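Local coordinates for protein neurotoxin (Clostridium botulinum, PDB 2QN0) that probably cleaves neuronal SNARE proteins as the zinc-dependent protease light chain of botulinum neurotoxin serotype C1, which has dual substrate specificity, at residues A[197-209]-A[370-384]. Numbering follows the deposited sequence.
Sequences RFMLTYSNATNDV and QNRKIYLSNVYTPVT
Tyr202 lays one face of its ring over the backbone of Arg372, with CB of Arg372 4.3 Å from the ring centroid in a CH-pi contact, while CG of Gln370 meets the ring edge. A chi1 of 54° puts Tyr202 CG between the backbone N and the carbonyl carbon, which brings the ring against the 370-372 backbone. Beyond it, Gln370 bends at chi2 (62°) and aligns its amide with the backbone of Asn207: OE1 accepts from Asn207 N at 3.0 Å, and NE2 gives a nearly straight bond (174°) to Asn207 O, both on in-plane lone pairs. Asn207 ND2 reaches OE1 from above the side-chain carbonyl plane of Gln370, and Asn371 N is its third donor; together with the NE2 bond they hold the amide's rotation. Backbone bonds from Lys373 N to Asn204 O and from Thr206 N to Asn371 O link the segments here. Farther along, Ser203 OG and Tyr380 OH share a 2.8 Å hydrogen bond at the edge of the Tyr380 ring, and Thr201 OG1 donates to Thr381 O. At the far end, Thr384 OG1 accepts from Arg197 NH1 in the guanidinium plane and donates to Arg197 O. The Arg372 side chain, salt-bridged to Glu360, touches the zinc ligand His229 about 6 Å from the zinc ion. Hydrogen bonds, not a continuous sheet, thus join the segments, holding Arg372's backbone near the metal site.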
ATOM      1  N   ARG A 197       7.846   5.920   9.452  1.00 19.98           N
ATOM      2  CA  ARG A 197       8.956   6.530  10.186  1.00 21.31           C
ATOM      3  C   ARG A 197       9.956   5.509  10.718  1.00 20.99           C
ATOM      4  O   ARG A 197      11.041   5.876  11.162  1.00 22.16           O
ATOM      5  CB  ARG A 197       8.461   7.439  11.325  1.00 20.62           C
ATOM      6  CG  ARG A 197       8.075   6.768  12.625  1.00 23.22           C
ATOM      7  CD  ARG A 197       7.885   7.848  13.701  1.00 24.66           C
ATOM      8  NE  ARG A 197       7.358   7.325  14.960  1.00 27.63           N
ATOM      9  CZ  ARG A 197       8.077   6.668  15.865  1.00 28.71           C
ATOM     10  NH1 ARG A 197       9.366   6.446  15.662  1.00 26.60           N
ATOM     11  NH2 ARG A 197       7.502   6.229  16.978  1.00 29.45           N
ATOM     12  N   PHE A 198       9.590   4.231  10.688  1.00 19.35           N
ATOM     13  CA  PHE A 198      10.510   3.176  11.116  1.00 19.41           C
ATOM     14  C   PHE A 198      11.195   2.764   9.818  1.00 19.61           C
ATOM     15  O   PHE A 198      10.645   1.994   9.029  1.00 19.10           O
ATOM     16  CB  PHE A 198       9.738   2.010  11.735  1.00 19.92           C
ATOM     17  CG  PHE A 198       9.263   2.283  13.134  1.00 22.06           C
ATOM     18  CD1 PHE A 198      10.046   1.928  14.229  1.00 24.11           C
ATOM     19  CD2 PHE A 198       8.053   2.930  13.359  1.00 22.53           C
ATOM     20  CE1 PHE A 198       9.629   2.215  15.530  1.00 24.20           C
ATOM     21  CE2 PHE A 198       7.627   3.222  14.657  1.00 22.44           C
ATOM     22  CZ  PHE A 198       8.419   2.863  15.742  1.00 23.18           C
ATOM     23  N   MET A 199      12.397   3.292   9.606  1.00 17.07           N
ATOM     24  CA  MET A 199      13.135   3.059   8.371  1.00 17.50           C
ATOM     25  C   MET A 199      14.178   1.953   8.338  1.00 18.25           C
ATOM     26  O   MET A 199      15.015   1.827   9.230  1.00 16.91           O
ATOM     27  CB  MET A 199      13.805   4.363   7.938  1.00 17.78           C
ATOM     28  CG  MET A 199      12.846   5.528   7.783  1.00 18.92           C
ATOM     29  SD  MET A 199      13.728   7.095   7.701  1.00 20.83           S
ATOM     30  CE  MET A 199      13.784   7.532   9.455  1.00 19.07           C
ATOM     31  N   LEU A 200      14.124   1.171   7.267  1.00 17.61           N
ATOM     32  CA  LEU A 200      15.058   0.084   7.031  1.00 18.72           C
ATOM     33  C   LEU A 200      16.388   0.723   6.624  1.00 18.19           C
ATOM     34  O   LEU A 200      16.401   1.760   5.955  1.00 17.33           O
ATOM     35  CB  LEU A 200      14.495  -0.799   5.907  1.00 21.51           C
ATOM     36  CG  LEU A 200      15.277  -1.927   5.233  1.00 23.93           C
ATOM     37  CD1 LEU A 200      14.284  -2.908   4.604  1.00 21.81           C
ATOM     38  CD2 LEU A 200      16.212  -1.358   4.175  1.00 22.89           C
ATOM     39  N   THR A 201      17.502   0.127   7.048  1.00 16.00           N
ATOM     40  CA  THR A 201      18.824   0.653   6.707  1.00 15.63           C
ATOM     41  C   THR A 201      19.596  -0.350   5.852  1.00 16.24           C
ATOM     42  O   THR A 201      19.403  -1.560   5.978  1.00 15.28           O
ATOM     43  CB  THR A 201      19.639   0.991   7.972  1.00 16.51           C
ATOM     44  OG1 THR A 201      19.712  -0.160   8.821  1.00 17.31           O
ATOM     45  CG2 THR A 201      18.974   2.139   8.737  1.00 16.85           C
ATOM     46  N   TYR A 202      20.478   0.160   4.999  1.00 16.22           N
ATOM     47  CA  TYR A 202      21.242  -0.682   4.077  1.00 17.03           C
ATOM     48  C   TYR A 202      22.532   0.006   3.636  1.00 18.22           C
ATOM     49  O   TYR A 202      22.716   1.202   3.870  1.00 18.03           O
ATOM     50  CB  TYR A 202      20.378  -0.940   2.841  1.00 16.53           C
ATOM     51  CG  TYR A 202      19.889   0.363   2.241  1.00 15.05           C
ATOM     52  CD1 TYR A 202      20.674   1.073   1.328  1.00 15.21           C
ATOM     53  CD2 TYR A 202      18.712   0.958   2.696  1.00 15.55           C
ATOM     54  CE1 TYR A 202      20.308   2.346   0.897  1.00 14.16           C
ATOM     55  CE2 TYR A 202      18.337   2.235   2.271  1.00 15.89           C
ATOM     56  CZ  TYR A 202      19.143   2.922   1.378  1.00 16.25           C
ATOM     57  OH  TYR A 202      18.812   4.206   1.001  1.00 18.41           O
ATOM     58  N   SER A 203      23.415  -0.755   2.988  1.00 17.03           N
ATOM     59  CA  SER A 203      24.671  -0.220   2.467  1.00 17.10           C
ATOM     60  C   SER A 203      24.794  -0.552   0.976  1.00 17.77           C
ATOM     61  O   SER A 203      25.552   0.092   0.248  1.00 16.81           O
ATOM     62  CB  SER A 203      25.874  -0.783   3.235  1.00 18.03           C
ATOM     63  OG  SER A 203      25.945  -2.194   3.152  1.00 20.93           O
ATOM     64  N   ASN A 204      24.049  -1.559   0.527  1.00 17.26           N
ATOM     65  CA  ASN A 204      24.054  -1.960  -0.883  1.00 17.71           C
ATOM     66  C   ASN A 204      22.993  -1.079  -1.530  1.00 18.07           C
ATOM     67  O   ASN A 204      21.827  -1.466  -1.625  1.00 16.83           O
ATOM     68  CB  ASN A 204      23.680  -3.443  -1.011  1.00 17.27           C
ATOM     69  CG  ASN A 204      23.638  -3.917  -2.451  1.00 18.93           C
ATOM     70  OD1 ASN A 204      24.132  -3.246  -3.358  1.00 18.62           O
ATOM     71  ND2 ASN A 204      23.054  -5.089  -2.667  1.00 18.15           N
ATOM     72  N   ALA A 205      23.417   0.106  -1.966  1.00 17.51           N
ATOM     73  CA  ALA A 205      22.525   1.111  -2.538  1.00 19.84           C
ATOM     74  C   ALA A 205      22.606   1.336  -4.043  1.00 19.51           C
ATOM     75  O   ALA A 205      23.570   0.947  -4.697  1.00 20.41           O
ATOM     76  CB  ALA A 205      22.752   2.436  -1.814  1.00 19.47           C
ATOM     77  N   THR A 206      21.587   2.001  -4.581  1.00 20.05           N
ATOM     78  CA  THR A 206      21.518   2.273  -6.012  1.00 20.91           C
ATOM     79  C   THR A 206      22.482   3.346  -6.492  1.00 21.59           C
ATOM     80  O   THR A 206      23.030   3.242  -7.587  1.00 22.58           O
ATOM     81  CB  THR A 206      20.097   2.703  -6.440  1.00 21.96           C
ATOM     82  OG1 THR A 206      19.723   3.890  -5.730  1.00 22.72           O
ATOM     83  CG2 THR A 206      19.099   1.602  -6.149  1.00 25.29           C
ATOM     84  N   ASN A 207      22.685   4.375  -5.675  1.00 19.10           N
ATOM     85  CA  ASN A 207      23.568   5.472  -6.047  1.00 19.22           C
ATOM     86  C   ASN A 207      24.974   5.368  -5.470  1.00 19.22           C
ATOM     87  O   ASN A 207      25.159   5.283  -4.258  1.00 18.30           O
ATOM     88  CB  ASN A 207      22.949   6.806  -5.623  1.00 20.14           C
ATOM     89  CG  ASN A 207      21.689   7.136  -6.400  1.00 23.14           C
ATOM     90  OD1 ASN A 207      21.749   7.503  -7.570  1.00 29.62           O
ATOM     91  ND2 ASN A 207      20.541   6.992  -5.754  1.00 22.45           N
ATOM     92  N   ASP A 208      25.961   5.380  -6.358  1.00 19.40           N
ATOM     93  CA  ASP A 208      27.361   5.322  -5.963  1.00 21.01           C
ATOM     94  C   ASP A 208      27.684   6.684  -5.344  1.00 21.43           C
ATOM     95  O   ASP A 208      27.350   7.717  -5.923  1.00 22.40           O
ATOM     96  CB  ASP A 208      28.227   5.100  -7.207  1.00 23.90           C
ATOM     97  CG  ASP A 208      29.697   4.879  -6.880  1.00 28.81           C
ATOM     98  OD1 ASP A 208      30.151   5.294  -5.795  1.00 25.66           O
ATOM     99  OD2 ASP A 208      30.404   4.298  -7.729  1.00 30.73           O
ATOM    100  N   VAL A 209      28.302   6.692  -4.165  1.00 20.69           N
ATOM    101  CA  VAL A 209      28.673   7.954  -3.529  1.00 19.40           C
ATOM    102  C   VAL A 209      30.186   8.043  -3.320  1.00 20.13           C
ATOM    103  O   VAL A 209      30.664   8.785  -2.461  1.00 20.84           O
ATOM    104  CB  VAL A 209      27.940   8.177  -2.173  1.00 19.89           C
ATOM    105  CG1 VAL A 209      26.450   8.390  -2.419  1.00 20.23           C
ATOM    106  CG2 VAL A 209      28.167   6.996  -1.239  1.00 20.43           C
ATOM    107  N   GLN A 370      18.413   8.249  -2.214  1.00 15.87           N
ATOM    108  CA  GLN A 370      19.229   7.049  -2.115  1.00 16.85           C
ATOM    109  C   GLN A 370      18.258   5.940  -1.741  1.00 16.49           C
ATOM    110  O   GLN A 370      17.261   6.190  -1.065  1.00 16.62           O
ATOM    111  CB  GLN A 370      20.276   7.214  -1.007  1.00 16.35           C
ATOM    112  CG  GLN A 370      21.212   6.022  -0.827  1.00 15.89           C
ATOM    113  CD  GLN A 370      22.052   5.753  -2.064  1.00 17.98           C
ATOM    114  OE1 GLN A 370      21.526   5.379  -3.113  1.00 17.62           O
ATOM    115  NE2 GLN A 370      23.367   5.948  -1.948  1.00 17.21           N
ATOM    116  N   ASN A 371      18.536   4.716  -2.179  1.00 15.81           N
ATOM    117  CA  ASN A 371      17.658   3.606  -1.846  1.00 14.58           C
ATOM    118  C   ASN A 371      18.382   2.278  -2.011  1.00 15.23           C
ATOM    119  O   ASN A 371      19.441   2.211  -2.636  1.00 14.69           O
ATOM    120  CB  ASN A 371      16.403   3.629  -2.733  1.00 14.85           C
ATOM    121  CG  ASN A 371      15.325   2.676  -2.241  1.00 13.36           C
ATOM    122  OD1 ASN A 371      15.048   2.608  -1.044  1.00 13.79           O
ATOM    123  ND2 ASN A 371      14.699   1.947  -3.164  1.00 13.23           N
ATOM    124  N   ARG A 372      17.808   1.225  -1.440  1.00 15.97           N
ATOM    125  CA  ARG A 372      18.397  -0.101  -1.543  1.00 15.74           C
ATOM    126  C   ARG A 372      18.486  -0.466  -3.019  1.00 16.96           C
ATOM    127  O   ARG A 372      17.612  -0.113  -3.806  1.00 16.22           O
ATOM    128  CB  ARG A 372      17.535  -1.116  -0.786  1.00 15.40           C
ATOM    129  CG  ARG A 372      16.058  -1.100  -1.166  1.00 13.89           C
ATOM    130  CD  ARG A 372      15.249  -2.025  -0.260  1.00 13.76           C
ATOM    131  NE  ARG A 372      13.811  -1.921  -0.504  1.00 13.44           N
ATOM    132  CZ  ARG A 372      12.884  -2.557   0.208  1.00 13.53           C
ATOM    133  NH1 ARG A 372      13.243  -3.348   1.212  1.00 13.81           N
ATOM    134  NH2 ARG A 372      11.595  -2.397  -0.078  1.00 13.84           N
ATOM    135  N   LYS A 373      19.555  -1.160  -3.398  1.00 17.40           N
ATOM    136  CA  LYS A 373      19.748  -1.555  -4.785  1.00 17.28           C
ATOM    137  C   LYS A 373      18.815  -2.698  -5.182  1.00 16.00           C
ATOM    138  O   LYS A 373      18.369  -2.775  -6.329  1.00 16.89           O
ATOM    139  CB  LYS A 373      21.199  -1.973  -5.008  1.00 19.68           C
ATOM    140  CG  LYS A 373      21.539  -2.270  -6.459  1.00 22.24           C
ATOM    141  CD  LYS A 373      23.017  -2.578  -6.608  1.00 26.72           C
ATOM    142  CE  LYS A 373      23.380  -2.864  -8.054  1.00 28.99           C
ATOM    143  NZ  LYS A 373      24.832  -3.178  -8.186  1.00 32.78           N
ATOM    144  N   ILE A 374      18.541  -3.585  -4.234  1.00 15.89           N
ATOM    145  CA  ILE A 374      17.654  -4.722  -4.466  1.00 16.11           C
ATOM    146  C   ILE A 374      16.716  -4.884  -3.281  1.00 16.28           C
ATOM    147  O   ILE A 374      17.015  -4.429  -2.176  1.00 16.15           O
ATOM    148  CB  ILE A 374      18.440  -6.049  -4.647  1.00 16.30           C
ATOM    149  CG1 ILE A 374      19.456  -6.216  -3.517  1.00 16.22           C
ATOM    150  CG2 ILE A 374      19.115  -6.073  -6.015  1.00 16.18           C
ATOM    151  CD1 ILE A 374      20.147  -7.574  -3.512  1.00 19.92           C
ATOM    152  N   TYR A 375      15.583  -5.535  -3.512  1.00 14.65           N
ATOM    153  CA  TYR A 375      14.606  -5.751  -2.451  1.00 15.02           C
ATOM    154  C   TYR A 375      15.222  -6.542  -1.296  1.00 15.82           C
ATOM    155  O   TYR A 375      14.915  -6.298  -0.130  1.00 16.74           O
ATOM    156  CB  TYR A 375      13.391  -6.501  -3.003  1.00 15.15           C
ATOM    157  CG  TYR A 375      12.330  -6.782  -1.966  1.00 15.08           C
ATOM    158  CD1 TYR A 375      11.555  -5.751  -1.433  1.00 15.25           C
ATOM    159  CD2 TYR A 375      12.106  -8.081  -1.505  1.00 15.06           C
ATOM    160  CE1 TYR A 375      10.580  -6.009  -0.462  1.00 15.88           C
ATOM    161  CE2 TYR A 375      11.134  -8.347  -0.541  1.00 17.75           C
ATOM    162  CZ  TYR A 375      10.376  -7.306  -0.024  1.00 16.96           C
ATOM    163  OH  TYR A 375       9.415  -7.563   0.927  1.00 17.88           O
ATOM    164  N   LEU A 376      16.097  -7.490  -1.619  1.00 15.29           N
ATOM    165  CA  LEU A 376      16.735  -8.307  -0.591  1.00 16.89           C
ATOM    166  C   LEU A 376      18.093  -7.788  -0.117  1.00 17.15           C
ATOM    167  O   LEU A 376      18.944  -8.571   0.309  1.00 19.30           O
ATOM    168  CB  LEU A 376      16.878  -9.755  -1.078  1.00 15.51           C
ATOM    169  CG  LEU A 376      15.559 -10.486  -1.354  1.00 14.50           C
ATOM    170  CD1 LEU A 376      15.856 -11.910  -1.824  1.00 16.48           C
ATOM    171  CD2 LEU A 376      14.698 -10.498  -0.094  1.00 15.43           C
ATOM    172  N   SER A 377      18.304  -6.477  -0.201  1.00 18.76           N
ATOM    173  CA  SER A 377      19.560  -5.890   0.267  1.00 19.54           C
ATOM    174  C   SER A 377      19.700  -6.247   1.738  1.00 19.98           C
ATOM    175  O   SER A 377      18.705  -6.297   2.462  1.00 21.64           O
ATOM    176  CB  SER A 377      19.540  -4.359   0.141  1.00 20.52           C
ATOM    177  OG  SER A 377      19.822  -3.917  -1.179  1.00 23.81           O
ATOM    178  N   ASN A 378      20.924  -6.506   2.186  1.00 17.75           N
ATOM    179  CA  ASN A 378      21.123  -6.819   3.595  1.00 18.38           C
ATOM    180  C   ASN A 378      20.706  -5.575   4.370  1.00 17.31           C
ATOM    181  O   ASN A 378      20.856  -4.459   3.879  1.00 17.57           O
ATOM    182  CB  ASN A 378      22.587  -7.138   3.878  1.00 19.58           C
ATOM    183  CG  ASN A 378      23.071  -8.351   3.121  1.00 24.38           C
ATOM    184  OD1 ASN A 378      22.296  -9.262   2.831  1.00 26.34           O
ATOM    185  ND2 ASN A 378      24.360  -8.379   2.809  1.00 24.49           N
ATOM    186  N   VAL A 379      20.174  -5.763   5.570  1.00 18.23           N
ATOM    187  CA  VAL A 379      19.744  -4.626   6.367  1.00 17.72           C
ATOM    188  C   VAL A 379      20.472  -4.559   7.699  1.00 19.77           C
ATOM    189  O   VAL A 379      21.061  -5.540   8.155  1.00 18.68           O
ATOM    190  CB  VAL A 379      18.219  -4.656   6.612  1.00 18.18           C
ATOM    191  CG1 VAL A 379      17.485  -4.599   5.274  1.00 16.71           C
ATOM    192  CG2 VAL A 379      17.831  -5.911   7.377  1.00 18.83           C
ATOM    193  N   TYR A 380      20.437  -3.385   8.312  1.00 18.75           N
ATOM    194  CA  TYR A 380      21.099  -3.169   9.590  1.00 20.38           C
ATOM    195  C   TYR A 380      20.062  -2.725  10.608  1.00 20.32           C
ATOM    196  O   TYR A 380      18.873  -2.984  10.433  1.00 19.69           O
ATOM    197  CB  TYR A 380      22.188  -2.111   9.423  1.00 22.78           C
ATOM    198  CG  TYR A 380      23.226  -2.502   8.400  1.00 24.90           C
ATOM    199  CD1 TYR A 380      24.225  -3.425   8.710  1.00 27.51           C
ATOM    200  CD2 TYR A 380      23.189  -1.980   7.109  1.00 26.03           C
ATOM    201  CE1 TYR A 380      25.165  -3.816   7.756  1.00 30.52           C
ATOM    202  CE2 TYR A 380      24.121  -2.365   6.148  1.00 28.29           C
ATOM    203  CZ  TYR A 380      25.105  -3.281   6.477  1.00 30.34           C
ATOM    204  OH  TYR A 380      26.027  -3.657   5.528  1.00 32.72           O
ATOM    205  N   THR A 381      20.496  -2.062  11.676  1.00 18.88           N
ATOM    206  CA  THR A 381      19.540  -1.624  12.684  1.00 17.79           C
ATOM    207  C   THR A 381      18.660  -0.519  12.114  1.00 16.60           C
ATOM    208  O   THR A 381      19.158   0.442  11.535  1.00 18.75           O
ATOM    209  CB  THR A 381      20.247  -1.094  13.949  1.00 19.28           C
ATOM    210  OG1 THR A 381      21.155  -2.088  14.437  1.00 20.20           O
ATOM    211  CG2 THR A 381      19.224  -0.790  15.035  1.00 19.62           C
ATOM    212  N   PRO A 382      17.335  -0.654  12.258  1.00 17.56           N
ATOM    213  CA  PRO A 382      16.396   0.350  11.751  1.00 18.17           C
ATOM    214  C   PRO A 382      16.574   1.676  12.482  1.00 19.49           C
ATOM    215  O   PRO A 382      17.004   1.702  13.637  1.00 20.27           O
ATOM    216  CB  PRO A 382      15.028  -0.272  12.046  1.00 18.16           C
ATOM    217  CG  PRO A 382      15.306  -1.742  12.079  1.00 18.71           C
ATOM    218  CD  PRO A 382      16.611  -1.807  12.820  1.00 16.61           C
ATOM    219  N   VAL A 383      16.250   2.770  11.804  1.00 18.72           N
ATOM    220  CA  VAL A 383      16.355   4.093  12.408  1.00 19.12           C
ATOM    221  C   VAL A 383      15.026   4.818  12.263  1.00 19.99           C
ATOM    222  O   VAL A 383      14.151   4.392  11.511  1.00 19.68           O
ATOM    223  CB  VAL A 383      17.459   4.955  11.736  1.00 19.01           C
ATOM    224  CG1 VAL A 383      18.828   4.326  11.969  1.00 19.18           C
ATOM    225  CG2 VAL A 383      17.187   5.102  10.244  1.00 17.41           C
ATOM    226  N   THR A 384      14.866   5.901  13.012  1.00 19.66           N
ATOM    227  CA  THR A 384      13.653   6.693  12.919  1.00 20.12           C
ATOM    228  C   THR A 384      14.048   8.157  13.052  1.00 21.48           C
ATOM    229  O   THR A 384      15.221   8.475  13.259  1.00 20.40           O
ATOM    230  CB  THR A 384      12.623   6.307  14.006  1.00 21.54           C
ATOM    231  OG1 THR A 384      11.378   6.961  13.729  1.00 23.14           O
ATOM    232  CG2 THR A 384      13.108   6.713  15.394  1.00 21.35           C
TER
HETATM  233  O   HOH W   1      16.858  -2.118   8.850  1.00 18.58           O
HETATM  234  O   HOH W   2      22.861  -3.526   2.376  1.00 18.31           O
HETATM  235  O   HOH W   3      25.034  -5.286   2.126  1.00 30.75           O
HETATM  236  O   HOH W   4      22.922  -6.709   0.034  1.00 19.09           O
HETATM  237  O   HOH W   5      25.652  -4.884  -5.764  1.00 46.57           O